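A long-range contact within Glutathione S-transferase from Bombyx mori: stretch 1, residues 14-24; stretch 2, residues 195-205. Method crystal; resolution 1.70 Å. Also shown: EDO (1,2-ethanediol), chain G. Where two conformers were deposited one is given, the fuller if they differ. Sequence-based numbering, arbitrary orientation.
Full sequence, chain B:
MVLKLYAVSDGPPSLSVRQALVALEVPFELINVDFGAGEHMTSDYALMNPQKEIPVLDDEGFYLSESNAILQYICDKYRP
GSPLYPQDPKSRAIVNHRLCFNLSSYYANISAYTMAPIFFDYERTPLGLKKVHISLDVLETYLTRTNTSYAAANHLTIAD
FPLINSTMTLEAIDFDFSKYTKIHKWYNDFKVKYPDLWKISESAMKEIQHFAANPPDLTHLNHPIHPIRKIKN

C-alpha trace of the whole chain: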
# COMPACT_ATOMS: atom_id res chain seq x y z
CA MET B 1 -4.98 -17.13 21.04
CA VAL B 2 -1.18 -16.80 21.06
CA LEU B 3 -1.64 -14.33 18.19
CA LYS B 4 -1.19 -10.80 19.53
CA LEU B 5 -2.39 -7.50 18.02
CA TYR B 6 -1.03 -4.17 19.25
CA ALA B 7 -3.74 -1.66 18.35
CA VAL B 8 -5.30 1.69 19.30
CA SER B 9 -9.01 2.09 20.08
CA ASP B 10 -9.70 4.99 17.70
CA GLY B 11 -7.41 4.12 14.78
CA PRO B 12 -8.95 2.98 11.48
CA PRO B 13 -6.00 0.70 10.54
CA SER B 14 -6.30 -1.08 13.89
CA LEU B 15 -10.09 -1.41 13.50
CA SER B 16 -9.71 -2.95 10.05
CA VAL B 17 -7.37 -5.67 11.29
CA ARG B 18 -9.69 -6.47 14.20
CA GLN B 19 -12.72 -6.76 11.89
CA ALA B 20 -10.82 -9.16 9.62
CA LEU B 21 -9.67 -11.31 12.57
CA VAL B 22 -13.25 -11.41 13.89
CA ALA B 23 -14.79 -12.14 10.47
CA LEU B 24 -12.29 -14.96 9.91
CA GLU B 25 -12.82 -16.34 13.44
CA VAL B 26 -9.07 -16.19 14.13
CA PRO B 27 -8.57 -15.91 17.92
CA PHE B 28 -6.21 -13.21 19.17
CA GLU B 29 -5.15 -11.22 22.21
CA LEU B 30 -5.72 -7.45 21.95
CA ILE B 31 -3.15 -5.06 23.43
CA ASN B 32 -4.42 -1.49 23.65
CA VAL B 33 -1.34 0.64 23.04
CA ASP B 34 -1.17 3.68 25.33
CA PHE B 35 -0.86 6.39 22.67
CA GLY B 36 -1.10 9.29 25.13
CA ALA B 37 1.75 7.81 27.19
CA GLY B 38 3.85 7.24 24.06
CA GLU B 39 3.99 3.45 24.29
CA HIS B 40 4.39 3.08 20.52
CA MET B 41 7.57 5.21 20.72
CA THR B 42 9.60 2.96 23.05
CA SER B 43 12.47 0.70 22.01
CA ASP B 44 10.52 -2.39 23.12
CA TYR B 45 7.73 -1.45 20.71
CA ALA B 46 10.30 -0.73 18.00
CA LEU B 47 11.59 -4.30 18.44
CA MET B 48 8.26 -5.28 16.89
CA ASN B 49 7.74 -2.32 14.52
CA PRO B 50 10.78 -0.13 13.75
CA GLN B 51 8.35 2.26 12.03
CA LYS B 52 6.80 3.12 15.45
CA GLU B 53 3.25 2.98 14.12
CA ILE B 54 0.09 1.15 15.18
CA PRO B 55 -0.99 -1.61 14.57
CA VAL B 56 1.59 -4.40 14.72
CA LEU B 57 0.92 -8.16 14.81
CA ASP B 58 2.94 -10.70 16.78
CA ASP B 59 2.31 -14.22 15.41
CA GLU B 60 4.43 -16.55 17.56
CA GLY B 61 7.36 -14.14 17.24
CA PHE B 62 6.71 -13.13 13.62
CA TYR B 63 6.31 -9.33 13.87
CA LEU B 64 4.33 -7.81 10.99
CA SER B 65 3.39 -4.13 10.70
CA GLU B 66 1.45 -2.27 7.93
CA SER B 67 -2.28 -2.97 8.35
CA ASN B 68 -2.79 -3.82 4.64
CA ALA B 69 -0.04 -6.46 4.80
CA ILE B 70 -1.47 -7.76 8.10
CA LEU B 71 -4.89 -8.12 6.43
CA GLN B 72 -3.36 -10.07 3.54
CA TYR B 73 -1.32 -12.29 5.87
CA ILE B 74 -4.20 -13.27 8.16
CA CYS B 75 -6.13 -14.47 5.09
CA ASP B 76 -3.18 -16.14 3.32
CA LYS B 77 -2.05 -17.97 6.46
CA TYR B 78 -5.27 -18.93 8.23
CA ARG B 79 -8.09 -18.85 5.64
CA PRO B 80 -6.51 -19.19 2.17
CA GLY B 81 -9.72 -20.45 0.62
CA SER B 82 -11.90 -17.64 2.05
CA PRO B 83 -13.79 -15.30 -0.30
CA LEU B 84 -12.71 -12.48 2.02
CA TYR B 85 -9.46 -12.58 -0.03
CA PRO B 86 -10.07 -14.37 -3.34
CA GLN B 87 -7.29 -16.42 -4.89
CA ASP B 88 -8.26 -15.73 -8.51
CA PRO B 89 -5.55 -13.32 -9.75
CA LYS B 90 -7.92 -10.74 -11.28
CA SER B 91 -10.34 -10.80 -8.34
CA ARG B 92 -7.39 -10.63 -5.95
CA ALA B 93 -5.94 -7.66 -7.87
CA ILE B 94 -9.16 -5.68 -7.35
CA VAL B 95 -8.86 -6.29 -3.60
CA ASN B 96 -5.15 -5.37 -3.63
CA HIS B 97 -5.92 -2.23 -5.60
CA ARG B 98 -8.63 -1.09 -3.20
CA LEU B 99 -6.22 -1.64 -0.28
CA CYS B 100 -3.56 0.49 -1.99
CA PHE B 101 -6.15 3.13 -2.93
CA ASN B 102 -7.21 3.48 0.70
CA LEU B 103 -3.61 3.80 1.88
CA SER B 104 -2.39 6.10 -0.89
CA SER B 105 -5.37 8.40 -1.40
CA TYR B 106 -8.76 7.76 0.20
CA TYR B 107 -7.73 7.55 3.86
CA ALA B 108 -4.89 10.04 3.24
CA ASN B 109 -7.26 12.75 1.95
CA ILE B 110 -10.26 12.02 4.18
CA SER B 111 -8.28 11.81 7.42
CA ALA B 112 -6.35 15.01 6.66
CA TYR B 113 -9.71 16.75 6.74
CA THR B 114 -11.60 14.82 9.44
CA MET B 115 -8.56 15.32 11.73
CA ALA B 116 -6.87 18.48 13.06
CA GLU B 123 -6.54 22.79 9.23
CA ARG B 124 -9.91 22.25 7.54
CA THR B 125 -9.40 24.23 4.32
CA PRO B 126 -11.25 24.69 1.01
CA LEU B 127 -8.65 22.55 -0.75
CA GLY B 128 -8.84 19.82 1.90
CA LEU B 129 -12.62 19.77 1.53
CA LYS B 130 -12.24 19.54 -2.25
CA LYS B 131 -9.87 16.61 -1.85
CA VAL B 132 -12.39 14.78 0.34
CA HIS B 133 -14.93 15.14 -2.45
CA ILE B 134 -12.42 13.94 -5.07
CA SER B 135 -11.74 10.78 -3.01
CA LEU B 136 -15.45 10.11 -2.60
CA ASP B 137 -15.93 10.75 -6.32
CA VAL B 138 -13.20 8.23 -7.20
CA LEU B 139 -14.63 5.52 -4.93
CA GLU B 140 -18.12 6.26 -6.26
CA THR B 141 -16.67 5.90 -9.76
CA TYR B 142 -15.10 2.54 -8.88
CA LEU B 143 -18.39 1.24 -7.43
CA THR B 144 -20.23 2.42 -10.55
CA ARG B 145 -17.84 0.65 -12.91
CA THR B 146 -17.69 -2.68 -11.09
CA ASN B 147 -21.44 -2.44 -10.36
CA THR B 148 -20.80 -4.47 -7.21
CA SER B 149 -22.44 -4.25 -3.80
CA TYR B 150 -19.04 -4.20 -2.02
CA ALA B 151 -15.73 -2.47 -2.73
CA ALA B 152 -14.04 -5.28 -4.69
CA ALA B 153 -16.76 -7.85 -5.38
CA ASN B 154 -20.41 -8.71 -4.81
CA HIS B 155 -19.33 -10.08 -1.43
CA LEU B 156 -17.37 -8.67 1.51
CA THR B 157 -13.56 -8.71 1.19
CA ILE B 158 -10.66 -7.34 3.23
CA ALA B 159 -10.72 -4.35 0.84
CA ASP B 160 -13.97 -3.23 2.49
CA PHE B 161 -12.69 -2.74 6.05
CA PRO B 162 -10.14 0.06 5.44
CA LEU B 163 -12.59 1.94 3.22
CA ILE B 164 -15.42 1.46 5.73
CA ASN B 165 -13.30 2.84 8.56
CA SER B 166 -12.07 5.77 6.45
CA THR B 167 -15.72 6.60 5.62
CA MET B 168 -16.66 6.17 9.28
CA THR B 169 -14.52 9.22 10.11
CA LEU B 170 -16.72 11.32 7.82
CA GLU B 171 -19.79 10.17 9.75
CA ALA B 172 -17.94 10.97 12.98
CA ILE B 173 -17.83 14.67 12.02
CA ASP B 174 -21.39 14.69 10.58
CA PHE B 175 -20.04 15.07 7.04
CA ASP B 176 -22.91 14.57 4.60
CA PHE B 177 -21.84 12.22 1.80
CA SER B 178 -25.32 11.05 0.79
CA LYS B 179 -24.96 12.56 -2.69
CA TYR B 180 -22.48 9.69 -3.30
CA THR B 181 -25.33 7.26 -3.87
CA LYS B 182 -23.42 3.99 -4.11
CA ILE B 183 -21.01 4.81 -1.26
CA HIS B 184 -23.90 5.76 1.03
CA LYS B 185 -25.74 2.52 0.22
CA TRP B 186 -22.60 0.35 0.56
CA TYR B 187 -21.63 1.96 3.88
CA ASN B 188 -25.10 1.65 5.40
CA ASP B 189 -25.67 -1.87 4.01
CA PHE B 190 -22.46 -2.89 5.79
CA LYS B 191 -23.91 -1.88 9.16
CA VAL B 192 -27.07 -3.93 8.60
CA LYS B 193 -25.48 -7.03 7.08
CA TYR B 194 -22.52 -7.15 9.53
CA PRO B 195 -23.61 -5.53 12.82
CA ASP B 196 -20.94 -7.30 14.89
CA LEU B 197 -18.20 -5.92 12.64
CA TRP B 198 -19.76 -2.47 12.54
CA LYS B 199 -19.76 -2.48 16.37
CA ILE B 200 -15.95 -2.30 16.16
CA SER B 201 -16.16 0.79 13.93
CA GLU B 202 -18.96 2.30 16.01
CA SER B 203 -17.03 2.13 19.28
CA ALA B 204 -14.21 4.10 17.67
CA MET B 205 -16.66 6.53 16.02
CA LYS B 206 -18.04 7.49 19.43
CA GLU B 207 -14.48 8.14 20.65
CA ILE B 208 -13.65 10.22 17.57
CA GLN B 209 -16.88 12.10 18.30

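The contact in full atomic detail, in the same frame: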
# COMPACT_ATOMS: atom_id res chain seq x y z
N SER B 14 -6.10 -0.09 12.83
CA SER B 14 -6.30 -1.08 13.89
C SER B 14 -7.69 -1.72 13.78
O SER B 14 -7.83 -2.94 13.90
CB SER B 14 -6.13 -0.43 15.27
OG SER B 14 -4.79 -0.06 15.58
N LEU B 15 -8.73 -0.89 13.59
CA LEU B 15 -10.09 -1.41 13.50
C LEU B 15 -10.22 -2.39 12.36
O LEU B 15 -10.89 -3.43 12.49
CB LEU B 15 -11.11 -0.28 13.33
CG LEU B 15 -11.01 0.88 14.34
CD1 LEU B 15 -11.82 2.07 13.85
CD2 LEU B 15 -11.50 0.45 15.71
N SER B 16 -9.58 -2.09 11.22
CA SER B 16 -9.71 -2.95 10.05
C SER B 16 -9.13 -4.33 10.32
O SER B 16 -9.71 -5.35 9.91
CB SER B 16 -9.02 -2.31 8.85
OG SER B 16 -9.60 -1.07 8.53
N VAL B 17 -7.98 -4.38 10.99
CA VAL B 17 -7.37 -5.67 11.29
C VAL B 17 -8.25 -6.45 12.27
O VAL B 17 -8.45 -7.65 12.12
CB VAL B 17 -5.93 -5.50 11.82
CG1 VAL B 17 -5.37 -6.85 12.29
CG2 VAL B 17 -5.00 -4.91 10.73
N ARG B 18 -8.83 -5.76 13.25
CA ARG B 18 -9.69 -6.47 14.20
C ARG B 18 -10.92 -7.04 13.51
O ARG B 18 -11.31 -8.18 13.78
CB ARG B 18 -10.08 -5.54 15.35
CG ARG B 18 -8.89 -5.26 16.28
CD ARG B 18 -9.18 -4.15 17.29
NE ARG B 18 -10.45 -4.43 17.96
CZ ARG B 18 -11.32 -3.52 18.36
NH1 ARG B 18 -11.07 -2.23 18.21
NH2 ARG B 18 -12.46 -3.91 18.91
N GLN B 19 -11.55 -6.27 12.62
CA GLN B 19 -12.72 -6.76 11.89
C GLN B 19 -12.37 -8.00 11.07
O GLN B 19 -13.11 -8.99 11.09
CB GLN B 19 -13.28 -5.65 11.00
CG GLN B 19 -13.88 -4.50 11.79
CD GLN B 19 -14.29 -3.39 10.89
OE1 GLN B 19 -13.53 -2.98 10.01
NE2 GLN B 19 -15.50 -2.88 11.09
N ALA B 20 -11.23 -7.99 10.38
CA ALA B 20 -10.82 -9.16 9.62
C ALA B 20 -10.61 -10.38 10.53
O ALA B 20 -11.04 -11.49 10.20
CB ALA B 20 -9.55 -8.87 8.82
N LEU B 21 -9.90 -10.19 11.65
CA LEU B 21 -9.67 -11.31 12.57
C LEU B 21 -10.99 -11.86 13.09
O LEU B 21 -11.16 -13.08 13.18
CB LEU B 21 -8.79 -10.86 13.74
CG LEU B 21 -7.30 -10.63 13.43
CD1 LEU B 21 -6.71 -9.71 14.50
CD2 LEU B 21 -6.53 -11.96 13.34
N VAL B 22 -11.94 -10.98 13.40
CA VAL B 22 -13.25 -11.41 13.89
C VAL B 22 -14.03 -12.11 12.79
O VAL B 22 -14.60 -13.19 13.01
CB VAL B 22 -14.01 -10.20 14.48
CG1 VAL B 22 -15.48 -10.54 14.75
CG2 VAL B 22 -13.32 -9.71 15.74
N ALA B 23 -14.05 -11.53 11.58
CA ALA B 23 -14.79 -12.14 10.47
C ALA B 23 -14.24 -13.52 10.13
O ALA B 23 -15.00 -14.43 9.77
CB ALA B 23 -14.74 -11.23 9.25
N LEU B 24 -12.93 -13.69 10.24
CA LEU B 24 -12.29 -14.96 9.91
C LEU B 24 -12.30 -15.94 11.07
O LEU B 24 -11.85 -17.08 10.90
CB LEU B 24 -10.85 -14.72 9.46
CG LEU B 24 -10.74 -14.02 8.09
CD1 LEU B 24 -9.28 -13.82 7.73
CD2 LEU B 24 -11.45 -14.85 7.05
N PRO B 195 -23.55 -6.41 11.63
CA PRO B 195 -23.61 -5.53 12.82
C PRO B 195 -22.50 -5.77 13.83
O PRO B 195 -22.09 -4.83 14.51
CB PRO B 195 -25.00 -5.84 13.41
CG PRO B 195 -25.33 -7.21 12.91
CD PRO B 195 -24.73 -7.28 11.52
N ASP B 196 -22.05 -7.02 13.98
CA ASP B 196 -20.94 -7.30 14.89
C ASP B 196 -19.66 -6.60 14.45
O ASP B 196 -18.93 -6.03 15.27
CB ASP B 196 -20.71 -8.81 14.97
CG ASP B 196 -20.42 -9.44 13.60
OD1 ASP B 196 -21.11 -9.09 12.61
OD2 ASP B 196 -19.48 -10.26 13.51
N LEU B 197 -19.38 -6.61 13.15
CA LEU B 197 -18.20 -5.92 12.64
C LEU B 197 -18.35 -4.41 12.74
O LEU B 197 -17.41 -3.71 13.12
CB LEU B 197 -17.95 -6.34 11.19
CG LEU B 197 -17.76 -7.85 10.98
CD1 LEU B 197 -17.38 -8.14 9.51
CD2 LEU B 197 -16.71 -8.41 11.96
N TRP B 198 -19.54 -3.90 12.43
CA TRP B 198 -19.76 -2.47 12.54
C TRP B 198 -19.62 -2.00 13.99
O TRP B 198 -19.17 -0.88 14.24
CB TRP B 198 -21.13 -2.07 11.97
CG TRP B 198 -21.45 -0.66 12.35
CD1 TRP B 198 -22.36 -0.24 13.28
CD2 TRP B 198 -20.77 0.52 11.90
NE1 TRP B 198 -22.31 1.12 13.41
CE2 TRP B 198 -21.34 1.62 12.57
CE3 TRP B 198 -19.74 0.75 10.98
CZ2 TRP B 198 -20.92 2.93 12.35
CZ3 TRP B 198 -19.33 2.06 10.76
CH2 TRP B 198 -19.91 3.13 11.45
N LYS B 199 -19.95 -2.86 14.96
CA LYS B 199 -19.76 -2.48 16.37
C LYS B 199 -18.33 -2.05 16.65
O LYS B 199 -18.11 -1.18 17.50
CB LYS B 199 -20.13 -3.64 17.29
CG LYS B 199 -21.53 -3.59 17.86
CD LYS B 199 -21.66 -4.52 19.05
CE LYS B 199 -23.01 -4.38 19.74
NZ LYS B 199 -24.02 -5.23 19.07
N ILE B 200 -17.36 -2.68 15.99
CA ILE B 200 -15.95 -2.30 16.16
C ILE B 200 -15.72 -0.89 15.64
O ILE B 200 -15.08 -0.06 16.30
CB ILE B 200 -15.05 -3.33 15.45
CG1 ILE B 200 -15.16 -4.70 16.13
CG2 ILE B 200 -13.58 -2.87 15.45
CD1 ILE B 200 -14.51 -5.84 15.36
N SER B 201 -16.26 -0.58 14.46
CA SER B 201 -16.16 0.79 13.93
C SER B 201 -16.93 1.78 14.80
O SER B 201 -16.46 2.90 15.03
CB SER B 201 -16.70 0.84 12.50
OG SER B 201 -16.04 -0.07 11.64
N GLU B 202 -18.10 1.37 15.28
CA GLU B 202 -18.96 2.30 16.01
C GLU B 202 -18.34 2.72 17.33
O GLU B 202 -18.44 3.88 17.73
CB GLU B 202 -20.33 1.67 16.24
CG GLU B 202 -21.38 2.65 16.72
CD GLU B 202 -22.72 1.98 16.88
OE1 GLU B 202 -22.85 1.14 17.79
OE2 GLU B 202 -23.63 2.27 16.07
N SER B 203 -17.69 1.79 18.02
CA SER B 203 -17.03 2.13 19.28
C SER B 203 -15.96 3.19 19.07
O SER B 203 -15.82 4.12 19.87
CB SER B 203 -16.44 0.87 19.92
OG SER B 203 -15.69 1.18 21.07
N ALA B 204 -15.19 3.07 17.99
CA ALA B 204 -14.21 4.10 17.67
C ALA B 204 -14.89 5.41 17.26
O ALA B 204 -14.44 6.49 17.64
CB ALA B 204 -13.28 3.64 16.54
N MET B 205 -15.97 5.32 16.47
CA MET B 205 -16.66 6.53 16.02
C MET B 205 -17.09 7.38 17.20
O MET B 205 -16.93 8.60 17.18
CB MET B 205 -17.87 6.18 15.15
CG MET B 205 -18.55 7.42 14.51
SD MET B 205 -19.89 6.94 13.40
CE MET B 205 -21.19 6.54 14.58
C1 EDO G . -12.65 -7.27 18.39
O1 EDO G . -11.40 -7.06 19.07
C2 EDO G . -13.86 -6.87 19.25
O2 EDO G . -14.96 -7.79 19.02
O HOH W 1 -13.73 -0.71 18.38
O HOH W 2 -17.89 -13.00 12.85

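Both stretches are helical. Residues 14-23 belong to a helix that begins earlier in the chain, and residues 195-205 to one that continues beyond the stretch. The two helices run nearly antiparallel, with 160° between their directions, and their axes approach to 9.5 Å. The backbones come nearest at Gln19 and Leu197, whose CA atoms are 5.6 Å apart. One turn away, the CA atoms of Leu15 and Ser201 are 6.5 Å apart. Leu15, Arg18, Gln19 and Val22 fall on one face of the first helix, at the spacing expected of helical turns. They meet Leu197, Ile200, Ser201 and Ala204. The contact buries 481 Å², both sides summed.

Ile200 has the largest covered area. Its CA-to-CB bond points toward the first helix, and its side chain sits as a knob among Leu15, Arg18, Gln19 and Val22. Its CG2 lies 3.9 Å from Leu15 CD2, and its CD1 lies 3.9 Å from Gln19 CG and 4.1 Å from Val22 CG2. A branched aliphatic chain can thus reach several neighbours at once. Ile200 CG2 also lies over one face of the Arg18 guanidinium, 3.7 Å from Arg18 CZ. This packing leaves the edge of the group free for polar partners. Arg18 NE donates to O1 of the ethanediol, probably from the crystallisation liquor, at 3.0 Å. Arg18 NH1 donates to a water at 3.1 Å, and that water donates to Ile200 O at 2.6 Å, bridging the helices.

Gln19 makes a direct hydrogen bond between the stretches. Its CA-to-CB bond points sideways, but the end of the extended side chain comes nearer. Gln19 NE2 donates to Leu197 O at 2.9 Å, with a nearly straight angle of 170°. Leu197 O also accepts a weak bond from Ile200 N within its own helix. Gln19 NE2 is also 2.9 Å from Ser201 OG. Gln19 OE1 is hydrogen-bonded elsewhere in the structure, so both ends of the buried amide have a polar partner.

Apolar contacts extend the contact along the helices. Leu15 CD1 packs 3.4 Å from Ala204 CB, where the small methyl allows a close approach. Toward the other end, Leu197 CD2 is 3.7 Å from Val22 CG1, and Leu197 CD1 is 4.1 Å from Ala23 CB. Leu197 is buried, whereas Val22 is exposed. Here a second water donates to Val22 O at 3.3 Å and to Asp196 OD2 at 3.2 Å, so the carboxylate joins the contact through solvent.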